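Local coordinates for putative uncharacterized protein (Coprinopsis cinerea, PDB 3W9A) that probably hydrolyses beta-glucans, as a glycoside hydrolase of family 131 whose catalytic domain is a beta-jelly roll, at residues D19-A24 / Q31-G36; Y96-K101 / T124-G129; L172-N177 / V182-N187. All coordinates share one frame; numbering follows the deposited sequence.

Contact 1. Residues D19-A24 / Q31-G36; sequences DRWSWA and QWYIKG
The indole of W21 lies over the start of strand 30-34, onto which the loop after helix 15-18 folds back: CA of Q31 sits 3.7 Å from the centroid of its five-membered ring, only 16° off the ring normal, a CH-pi contact. On the same face the backbone N of W32 comes within 3.4 Å of CE3 of W21, and CB of Q31 reaches CZ2. With CG anti to the backbone N (chi1 -177°), the W21 ring is carried from its loop across the strand. Its far end touches Y33, CH2 of W21 to CD2 of Y33 at 3.8 Å. W23 comes over one face of the Y33 ring, CZ2 of W23 lying 3.4 Å from CE2 of Y33, with planes inclined at 51°, while CH2 of W21 rests over the W23 ring.

NE1 of W21 and NE2 of Q31 both bond to OE1 of Q84; OD1 of D19 and NE1 of W32 each bond to T40. A water lies 2.9 Å from O of W21 and 2.9 Å from O of W32. Replacing the W21 indole by an alanine would probably uncover the Q31 backbone, take away the ring on which W23 and Y33 rest, and leave OE1 of Q84 without the NE1 donor. OH of Y33 hydrogen-bonds a glycerol, probably from the crystallisation liquor. The chemistry is thus mainly aromatic, with side-chain polarity directed to outside partners.

Contact 2. Residues Y96-K101 / T124-G129; sequences YHFSIK and TELKYG
F98 and L126 meet in the interior of the beta-jelly roll, where strand 93-101 of one antiparallel sheet faces strand 124-128 of the other. This is a contact between sheets: the nearest CA atoms, those of I100 and L126, are 10.4 Å apart, and the gap is bridged by side chains alone. The area buried between the two segments is correspondingly small, 92 Å² in all.

The apolar contacts centre on one methyl group. CD1 of L126 approaches the F98 ring at its edge, in the ring plane, 3.6 Å from CE1 and 3.7 Å from CZ of F98. The two side chains come from opposite directions. F98 holds CG between its backbone N and carbonyl carbon (chi1 59°), and the ring points its CE1-CZ edge at the leucine. In L126, CG lies anti to the carbonyl carbon (chi1 -66°), and the extended second torsion (173°) sends CD1 forward into the gap.

Both sheets supply further apolar neighbours: M117 and V116 of strand 114-119 touch F98 and I100, respectively, while Y161 of strand 157-164 packs on L126 and W215 of strand 213-224 on I100. Backbone bonds tie F98 to F159 and I100 to F157 within their own sheet.

I100, two residues along from F98 on the same side of its strand, adds a second, looser apolar contact to the same leucine methyl, which thus meets two residues of strand 93-101: CG2 of I100 stands 4.4 Å from CD1 of L126.

Contact 3. Residues L172-N177 / V182-N187; sequences LWASTN and VKVVQN
Strands 169-176 and 182-189 form an antiparallel hairpin interrupted by a classic beta bulge, with V184 and V185 both opposite L172. The L172 carbonyl therefore accepts two amides: N of V185 at 3.2 Å, in the carbonyl plane and nearly straight (173° at the hydrogen), and N of V184 at 2.9 Å, more bent. N of L172 returns a bond to O of V185. Beyond the bulge A174 and V182 exchange two more bonds, the shorter from N of A174 to O of V182 at 2.8 Å.

At the W173–K183 pair, CG of K183 is anti to the backbone N (chi1 -167°), which sends the extended lysine chain along one indole face. CB of K183 lies 3.6 Å from the centroid of the six-membered ring, 9° off its normal, and CD of K183 lies beside NE1 of W173. On the other side of the sheet, CG2 of V184 touches both CD2 of L172 (3.8 Å) and CB of A174 (3.7 Å). W139 and W147 cover L172 and V185 there.

NE1 of W173 hydrogen-bonds OD2 of D162 and NZ of K183 forms a salt bridge with it, which would probably keep the lysine charged. Backbone bonds and a CH-pi contact thus hold the hairpin's strands together, while D162 ties W173 and K183 to strand 157-164.

How the contacts relate
Contacts 1, 2 and 3 follow one another along the chain, all within the family 131 catalytic domain. Contact 2, its centre about 5 Å from that of the chain, bridges the two sheets. Contact 1 engages strand 30-34 of the sheet that holds 124-128, and its centre is about 22 Å from that of contact 2. Contact 3 is the 169-176/182-189 hairpin in the sheet of strand 93-101, its centre about 12 Å from that of contact 2. Contacts 1 and 3 fall on opposite sides of the chain's centre, about 32 Å between centres. The jelly roll thus has a buried seam between sheets, flanked by a loop packed on one sheet and a hairpin in the other.

Contact 1. Residues D19-A24 / Q31-G36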
loop_
_atom_site.group_PDB
_atom_site.type_symbol
_atom_site.label_atom_id
_atom_site.label_comp_id
_atom_site.label_asym_id
_atom_site.label_seq_id
_atom_site.Cartn_x
_atom_site.Cartn_y
_atom_site.Cartn_z
ATOM N N ASP A 19 -5.891 -16.365 6.000
ATOM C CA ASP A 19 -6.971 -16.822 6.893
ATOM C C ASP A 19 -6.486 -17.397 8.230
ATOM O O ASP A 19 -7.285 -17.628 9.121
ATOM C CB ASP A 19 -7.868 -17.859 6.191
ATOM C CG ASP A 19 -8.588 -17.287 4.963
ATOM O OD1 ASP A 19 -8.880 -16.070 4.943
ATOM O OD2 ASP A 19 -8.860 -18.040 4.009
ATOM N N ARG A 20 -5.195 -17.659 8.376
ATOM C CA ARG A 20 -4.684 -18.161 9.659
ATOM C C ARG A 20 -4.864 -17.134 10.764
ATOM O O ARG A 20 -5.076 -17.482 11.905
ATOM C CB ARG A 20 -3.208 -18.541 9.560
ATOM C CG ARG A 20 -2.960 -19.883 8.887
ATOM C CD ARG A 20 -1.559 -20.393 9.201
ATOM N NE ARG A 20 -0.540 -19.528 8.596
ATOM C CZ ARG A 20 0.002 -19.709 7.389
ATOM N NH1 ARG A 20 -0.356 -20.744 6.631
ATOM N NH2 ARG A 20 0.914 -18.846 6.931
ATOM N N TRP A 21 -4.782 -15.859 10.407
ATOM C CA TRP A 21 -4.925 -14.787 11.372
ATOM C C TRP A 21 -6.376 -14.673 11.878
ATOM O O TRP A 21 -7.328 -14.848 11.114
ATOM C CB TRP A 21 -4.490 -13.464 10.732
ATOM C CG TRP A 21 -4.530 -12.319 11.667
ATOM C CD1 TRP A 21 -3.499 -11.844 12.424
ATOM C CD2 TRP A 21 -5.662 -11.496 11.958
ATOM N NE1 TRP A 21 -3.916 -10.768 13.169
ATOM C CE2 TRP A 21 -5.239 -10.527 12.900
ATOM C CE3 TRP A 21 -6.981 -11.461 11.491
ATOM C CZ2 TRP A 21 -6.097 -9.554 13.410
ATOM C CZ3 TRP A 21 -7.829 -10.492 11.982
ATOM C CH2 TRP A 21 -7.384 -9.549 12.942
ATOM N N SER A 22 -6.516 -14.333 13.154
ATOM C CA SER A 22 -7.791 -13.935 13.727
ATOM C C SER A 22 -7.533 -13.033 14.930
ATOM O O SER A 22 -6.387 -12.916 15.383
ATOM C CB SER A 22 -8.628 -15.145 14.142
ATOM O OG SER A 22 -8.046 -15.858 15.223
ATOM N N TRP A 23 -8.597 -12.410 15.452
ATOM C CA TRP A 23 -8.475 -11.557 16.636
ATOM C C TRP A 23 -8.020 -12.352 17.846
ATOM O O TRP A 23 -7.287 -11.836 18.673
ATOM C CB TRP A 23 -9.792 -10.841 16.948
ATOM C CG TRP A 23 -10.083 -9.756 15.979
ATOM C CD1 TRP A 23 -11.143 -9.672 15.119
ATOM C CD2 TRP A 23 -9.274 -8.598 15.740
ATOM N NE1 TRP A 23 -11.044 -8.521 14.372
ATOM C CE2 TRP A 23 -9.902 -7.852 14.732
ATOM C CE3 TRP A 23 -8.074 -8.125 16.285
ATOM C CZ2 TRP A 23 -9.371 -6.665 14.248
ATOM C CZ3 TRP A 23 -7.555 -6.932 15.816
ATOM C CH2 TRP A 23 -8.199 -6.223 14.802
ATOM N N ALA A 24 -8.448 -13.612 17.923
ATOM C CA ALA A 24 -8.025 -14.520 18.998
ATOM C C ALA A 24 -6.633 -15.120 18.767
ATOM O O ALA A 24 -5.998 -15.595 19.714
ATOM C CB ALA A 24 -9.044 -15.643 19.156
ATOM N N GLN A 31 -2.990 -8.348 9.559
ATOM C CA GLN A 31 -4.366 -8.527 10.022
ATOM C C GLN A 31 -5.277 -8.539 8.804
ATOM O O GLN A 31 -5.135 -7.722 7.902
ATOM C CB GLN A 31 -4.791 -7.417 10.939
ATOM C CG GLN A 31 -3.819 -7.115 12.054
ATOM C CD GLN A 31 -4.338 -6.088 13.024
ATOM O OE1 GLN A 31 -5.089 -5.186 12.667
ATOM N NE2 GLN A 31 -3.905 -6.198 14.253
ATOM N N TRP A 32 -6.220 -9.464 8.794
ATOM C CA TRP A 32 -7.059 -9.639 7.622
ATOM C C TRP A 32 -8.506 -9.746 8.119
ATOM O O TRP A 32 -8.951 -10.812 8.556
ATOM C CB TRP A 32 -6.600 -10.867 6.871
ATOM C CG TRP A 32 -7.445 -11.300 5.703
ATOM C CD1 TRP A 32 -7.855 -12.559 5.428
ATOM C CD2 TRP A 32 -7.969 -10.465 4.673
ATOM N NE1 TRP A 32 -8.604 -12.574 4.281
ATOM C CE2 TRP A 32 -8.678 -11.295 3.790
ATOM C CE3 TRP A 32 -7.871 -9.092 4.387
ATOM C CZ2 TRP A 32 -9.314 -10.808 2.657
ATOM C CZ3 TRP A 32 -8.497 -8.606 3.235
ATOM C CH2 TRP A 32 -9.201 -9.456 2.389
ATOM N N TYR A 33 -9.174 -8.599 8.137
ATOM C CA TYR A 33 -10.590 -8.504 8.547
ATOM C C TYR A 33 -11.396 -7.469 7.749
ATOM O O TYR A 33 -12.604 -7.531 7.761
ATOM C CB TYR A 33 -10.720 -8.213 10.047
ATOM C CG TYR A 33 -10.177 -6.871 10.488
ATOM C CD1 TYR A 33 -11.002 -5.764 10.602
ATOM C CD2 TYR A 33 -8.831 -6.714 10.781
ATOM C CE1 TYR A 33 -10.499 -4.526 11.008
ATOM C CE2 TYR A 33 -8.319 -5.489 11.188
ATOM C CZ TYR A 33 -9.147 -4.393 11.293
ATOM O OH TYR A 33 -8.610 -3.178 11.697
ATOM N N ILE A 34 -10.736 -6.499 7.099
ATOM C CA ILE A 34 -11.436 -5.501 6.305
ATOM C C ILE A 34 -11.669 -6.117 4.919
ATOM O O ILE A 34 -10.874 -5.957 4.013
ATOM C CB ILE A 34 -10.648 -4.164 6.224
ATOM C CG1 ILE A 34 -10.426 -3.587 7.624
ATOM C CG2 ILE A 34 -11.396 -3.129 5.400
ATOM C CD1 ILE A 34 -9.587 -2.320 7.659
ATOM N N LYS A 35 -12.765 -6.849 4.776
ATOM C CA LYS A 35 -13.010 -7.624 3.579
ATOM C C LYS A 35 -14.483 -7.948 3.420
ATOM O O LYS A 35 -15.256 -7.822 4.378
ATOM C CB LYS A 35 -12.266 -8.943 3.700
ATOM C CG LYS A 35 -12.767 -9.798 4.843
ATOM C CD LYS A 35 -11.790 -10.887 5.221
ATOM C CE LYS A 35 -12.385 -11.808 6.273
ATOM N NZ LYS A 35 -11.332 -12.641 6.920
ATOM N N GLY A 36 -14.837 -8.461 2.240
ATOM C CA GLY A 36 -16.186 -8.928 1.970
ATOM C C GLY A 36 -16.399 -10.322 2.529
ATOM O O GLY A 36 -15.474 -10.934 3.105
HETATM O O HOH W 1 -8.267 -13.599 8.689
#

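Contact 2. Residues Y96-K101 / T124-G129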
loop_
_atom_site.group_PDB
_atom_site.type_symbol
_atom_site.label_atom_id
_atom_site.label_comp_id
_atom_site.label_asym_id
_atom_site.label_seq_id
_atom_site.Cartn_x
_atom_site.Cartn_y
_atom_site.Cartn_z
ATOM N N TYR A 96 7.770 4.162 5.460
ATOM C CA TYR A 96 6.794 3.141 5.133
ATOM C C TYR A 96 6.948 2.846 3.651
ATOM O O TYR A 96 6.543 3.668 2.810
ATOM C CB TYR A 96 5.380 3.638 5.419
ATOM C CG TYR A 96 4.895 3.580 6.849
ATOM C CD1 TYR A 96 5.618 4.144 7.886
ATOM C CD2 TYR A 96 3.670 2.962 7.157
ATOM C CE1 TYR A 96 5.146 4.102 9.192
ATOM C CE2 TYR A 96 3.192 2.920 8.446
ATOM C CZ TYR A 96 3.925 3.497 9.466
ATOM O OH TYR A 96 3.420 3.440 10.749
ATOM N N HIS A 97 7.532 1.697 3.338
ATOM C CA HIS A 97 7.834 1.350 1.942
ATOM C C HIS A 97 6.761 0.479 1.319
ATOM O O HIS A 97 6.186 -0.412 1.975
ATOM C CB HIS A 97 9.122 0.556 1.840
ATOM C CG HIS A 97 10.361 1.338 2.110
ATOM N ND1 HIS A 97 11.229 1.710 1.110
ATOM C CD2 HIS A 97 10.905 1.782 3.267
ATOM C CE1 HIS A 97 12.252 2.359 1.638
ATOM N NE2 HIS A 97 12.074 2.427 2.943
ATOM N N PHE A 98 6.524 0.707 0.039
ATOM C CA PHE A 98 5.740 -0.205 -0.778
ATOM C C PHE A 98 5.939 0.147 -2.238
ATOM O O PHE A 98 6.395 1.258 -2.573
ATOM C CB PHE A 98 4.243 -0.136 -0.450
ATOM C CG PHE A 98 3.645 1.229 -0.628
ATOM C CD1 PHE A 98 2.952 1.555 -1.793
ATOM C CD2 PHE A 98 3.777 2.191 0.366
ATOM C CE1 PHE A 98 2.425 2.817 -1.967
ATOM C CE2 PHE A 98 3.250 3.461 0.192
ATOM C CZ PHE A 98 2.566 3.767 -0.972
ATOM N N SER A 99 5.570 -0.803 -3.093
ATOM C CA SER A 99 5.520 -0.619 -4.536
ATOM C C SER A 99 4.163 -1.055 -5.038
ATOM O O SER A 99 3.650 -2.096 -4.630
ATOM C CB SER A 99 6.591 -1.463 -5.253
ATOM O OG SER A 99 7.887 -1.229 -4.717
ATOM N N ILE A 100 3.620 -0.289 -5.970
ATOM C CA ILE A 100 2.297 -0.519 -6.470
ATOM C C ILE A 100 2.247 -0.402 -8.007
ATOM O O ILE A 100 3.030 0.332 -8.636
ATOM C CB ILE A 100 1.325 0.441 -5.749
ATOM C CG1 ILE A 100 -0.131 0.099 -6.047
ATOM C CG2 ILE A 100 1.587 1.889 -6.108
ATOM C CD1 ILE A 100 -1.091 0.623 -4.997
ATOM N N LYS A 101 1.358 -1.174 -8.616
ATOM C CA LYS A 101 1.073 -1.014 -10.038
ATOM C C LYS A 101 -0.311 -1.491 -10.394
ATOM O O LYS A 101 -0.994 -2.163 -9.599
ATOM C CB LYS A 101 2.070 -1.781 -10.900
ATOM C CG LYS A 101 1.832 -3.286 -10.946
ATOM C CD LYS A 101 2.287 -3.891 -12.263
ATOM C CE LYS A 101 1.922 -5.356 -12.332
ATOM N NZ LYS A 101 2.508 -5.989 -13.541
ATOM N N THR A 124 -1.895 10.707 5.482
ATOM C CA THR A 124 -1.227 10.520 4.188
ATOM C C THR A 124 -1.809 9.298 3.510
ATOM O O THR A 124 -2.258 8.361 4.179
ATOM C CB THR A 124 0.310 10.416 4.316
ATOM O OG1 THR A 124 0.939 10.609 3.034
ATOM C CG2 THR A 124 0.734 9.075 4.930
ATOM N N GLU A 125 -1.798 9.324 2.178
ATOM C CA GLU A 125 -2.369 8.276 1.361
ATOM C C GLU A 125 -2.139 8.586 -0.104
ATOM O O GLU A 125 -1.709 9.691 -0.480
ATOM C CB GLU A 125 -3.885 8.158 1.587
ATOM C CG GLU A 125 -4.687 9.392 1.144
ATOM C CD GLU A 125 -6.142 9.326 1.561
ATOM O OE1 GLU A 125 -6.665 8.201 1.804
ATOM O OE2 GLU A 125 -6.761 10.403 1.670
ATOM N N LEU A 126 -2.468 7.608 -0.930
ATOM C CA LEU A 126 -2.500 7.800 -2.358
ATOM C C LEU A 126 -3.952 7.797 -2.745
ATOM O O LEU A 126 -4.764 7.093 -2.124
ATOM C CB LEU A 126 -1.773 6.660 -3.080
ATOM C CG LEU A 126 -0.248 6.517 -2.881
ATOM C CD1 LEU A 126 0.277 5.249 -3.536
ATOM C CD2 LEU A 126 0.511 7.723 -3.400
ATOM N N LYS A 127 -4.294 8.582 -3.748
ATOM C CA LYS A 127 -5.608 8.454 -4.390
ATOM C C LYS A 127 -5.506 8.303 -5.898
ATOM O O LYS A 127 -4.454 8.546 -6.484
ATOM C CB LYS A 127 -6.494 9.642 -4.090
ATOM C CG LYS A 127 -6.634 9.997 -2.618
ATOM C CD LYS A 127 -8.008 10.610 -2.386
ATOM C CE LYS A 127 -7.999 11.653 -1.295
ATOM N NZ LYS A 127 -9.395 12.153 -1.117
ATOM N N TYR A 128 -6.621 7.886 -6.492
ATOM C CA TYR A 128 -6.774 7.767 -7.925
ATOM C C TYR A 128 -8.228 8.082 -8.288
ATOM O O TYR A 128 -9.158 7.793 -7.509
ATOM C CB TYR A 128 -6.416 6.345 -8.349
ATOM C CG TYR A 128 -6.427 6.071 -9.838
ATOM C CD1 TYR A 128 -5.456 6.613 -10.673
ATOM C CD2 TYR A 128 -7.385 5.240 -10.406
ATOM C CE1 TYR A 128 -5.459 6.368 -12.033
ATOM C CE2 TYR A 128 -7.386 4.964 -11.766
ATOM C CZ TYR A 128 -6.417 5.529 -12.576
ATOM O OH TYR A 128 -6.391 5.255 -13.926
ATOM N N GLY A 129 -8.408 8.674 -9.466
ATOM C CA GLY A 129 -9.723 8.937 -10.055
ATOM C C GLY A 129 -10.381 10.217 -9.587
ATOM O O GLY A 129 -11.597 10.333 -9.648
#

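Contact 3. Residues L172-N177 / V182-N187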
loop_
_atom_site.group_PDB
_atom_site.type_symbol
_atom_site.label_atom_id
_atom_site.label_comp_id
_atom_site.label_asym_id
_atom_site.label_seq_id
_atom_site.Cartn_x
_atom_site.Cartn_y
_atom_site.Cartn_z
ATOM N N LEU A 172 7.666 12.469 0.976
ATOM C CA LEU A 172 7.491 11.358 0.053
ATOM C C LEU A 172 8.777 11.047 -0.723
ATOM O O LEU A 172 9.414 11.959 -1.296
ATOM C CB LEU A 172 6.368 11.675 -0.927
ATOM C CG LEU A 172 6.043 10.569 -1.924
ATOM C CD1 LEU A 172 5.367 9.407 -1.195
ATOM C CD2 LEU A 172 5.185 11.100 -3.074
ATOM N N TRP A 173 9.161 9.771 -0.725
ATOM C CA TRP A 173 10.206 9.278 -1.616
ATOM C C TRP A 173 9.516 8.487 -2.739
ATOM O O TRP A 173 8.531 7.787 -2.500
ATOM C CB TRP A 173 11.226 8.420 -0.875
ATOM C CG TRP A 173 11.969 9.153 0.202
ATOM C CD1 TRP A 173 11.453 9.620 1.368
ATOM C CD2 TRP A 173 13.361 9.491 0.217
ATOM N NE1 TRP A 173 12.434 10.237 2.113
ATOM C CE2 TRP A 173 13.621 10.152 1.439
ATOM C CE3 TRP A 173 14.426 9.272 -0.671
ATOM C CZ2 TRP A 173 14.891 10.639 1.782
ATOM C CZ3 TRP A 173 15.690 9.748 -0.328
ATOM C CH2 TRP A 173 15.908 10.432 0.891
ATOM N N ALA A 174 10.016 8.603 -3.959
ATOM C CA ALA A 174 9.406 7.920 -5.103
ATOM C C ALA A 174 10.407 7.605 -6.211
ATOM O O ALA A 174 11.456 8.244 -6.342
ATOM C CB ALA A 174 8.243 8.732 -5.663
ATOM N N SER A 175 10.083 6.564 -6.962
ATOM C CA SER A 175 10.787 6.194 -8.179
ATOM C C SER A 175 9.935 5.152 -8.893
ATOM O O SER A 175 8.910 4.706 -8.342
ATOM C CB SER A 175 12.158 5.609 -7.865
ATOM O OG SER A 175 12.054 4.275 -7.412
ATOM N N THR A 176 10.351 4.772 -10.105
ATOM C CA THR A 176 9.708 3.679 -10.839
ATOM C C THR A 176 10.641 2.469 -11.002
ATOM O O THR A 176 11.865 2.583 -10.954
ATOM C CB THR A 176 9.219 4.118 -12.240
ATOM O OG1 THR A 176 10.324 4.584 -13.011
ATOM C CG2 THR A 176 8.187 5.242 -12.134
ATOM N N ASN A 177 10.025 1.312 -11.174
ATOM C CA ASN A 177 10.706 0.061 -11.486
ATOM C C ASN A 177 11.916 -0.204 -10.603
ATOM O O ASN A 177 11.737 -0.333 -9.401
ATOM C CB ASN A 177 10.992 0.003 -12.986
ATOM C CG ASN A 177 9.721 0.174 -13.815
ATOM O OD1 ASN A 177 8.661 -0.376 -13.483
ATOM N ND2 ASN A 177 9.814 0.951 -14.886
ATOM N N VAL A 182 14.023 8.639 -4.684
ATOM C CA VAL A 182 14.465 10.015 -4.518
ATOM C C VAL A 182 13.358 10.702 -3.734
ATOM O O VAL A 182 12.173 10.356 -3.895
ATOM C CB VAL A 182 14.704 10.701 -5.890
ATOM C CG1 VAL A 182 15.128 12.157 -5.731
ATOM C CG2 VAL A 182 15.764 9.947 -6.679
ATOM N N LYS A 183 13.736 11.647 -2.872
ATOM C CA LYS A 183 12.765 12.416 -2.103
ATOM C C LYS A 183 12.124 13.497 -2.989
ATOM O O LYS A 183 12.748 14.502 -3.315
ATOM C CB LYS A 183 13.405 13.032 -0.855
ATOM C CG LYS A 183 12.382 13.568 0.135
ATOM C CD LYS A 183 12.982 13.900 1.498
ATOM C CE LYS A 183 11.893 14.227 2.522
ATOM N NZ LYS A 183 12.372 14.234 3.938
ATOM N N VAL A 184 10.873 13.275 -3.375
ATOM C CA VAL A 184 10.170 14.150 -4.331
ATOM C C VAL A 184 9.286 15.182 -3.638
ATOM O O VAL A 184 8.944 16.220 -4.218
ATOM C CB VAL A 184 9.324 13.323 -5.331
ATOM C CG1 VAL A 184 10.232 12.631 -6.336
ATOM C CG2 VAL A 184 8.450 12.299 -4.605
ATOM N N VAL A 185 8.912 14.917 -2.391
ATOM C CA VAL A 185 8.198 15.911 -1.597
ATOM C C VAL A 185 8.833 16.027 -0.210
ATOM O O VAL A 185 8.872 15.062 0.560
ATOM C CB VAL A 185 6.679 15.622 -1.480
ATOM C CG1 VAL A 185 5.985 16.754 -0.726
ATOM C CG2 VAL A 185 6.039 15.438 -2.857
ATOM N N GLN A 186 9.320 17.231 0.088
ATOM C CA GLN A 186 9.842 17.559 1.406
ATOM C C GLN A 186 8.715 17.479 2.396
ATOM O O GLN A 186 7.555 17.650 2.025
ATOM C CB GLN A 186 10.422 18.975 1.424
ATOM C CG GLN A 186 11.683 19.141 0.607
ATOM C CD GLN A 186 12.758 18.171 1.024
ATOM O OE1 GLN A 186 13.098 18.079 2.206
ATOM N NE2 GLN A 186 13.287 17.422 0.065
ATOM N N ASN A 187 9.059 17.265 3.663
ATOM C CA ASN A 187 8.046 16.997 4.693
ATOM C C ASN A 187 7.106 18.179 4.884
ATOM O O ASN A 187 7.540 19.328 4.873
ATOM C CB ASN A 187 8.696 16.598 6.023
ATOM C CG ASN A 187 8.994 15.113 6.107
ATOM O OD1 ASN A 187 8.609 14.440 7.065
ATOM N ND2 ASN A 187 9.656 14.592 5.108
#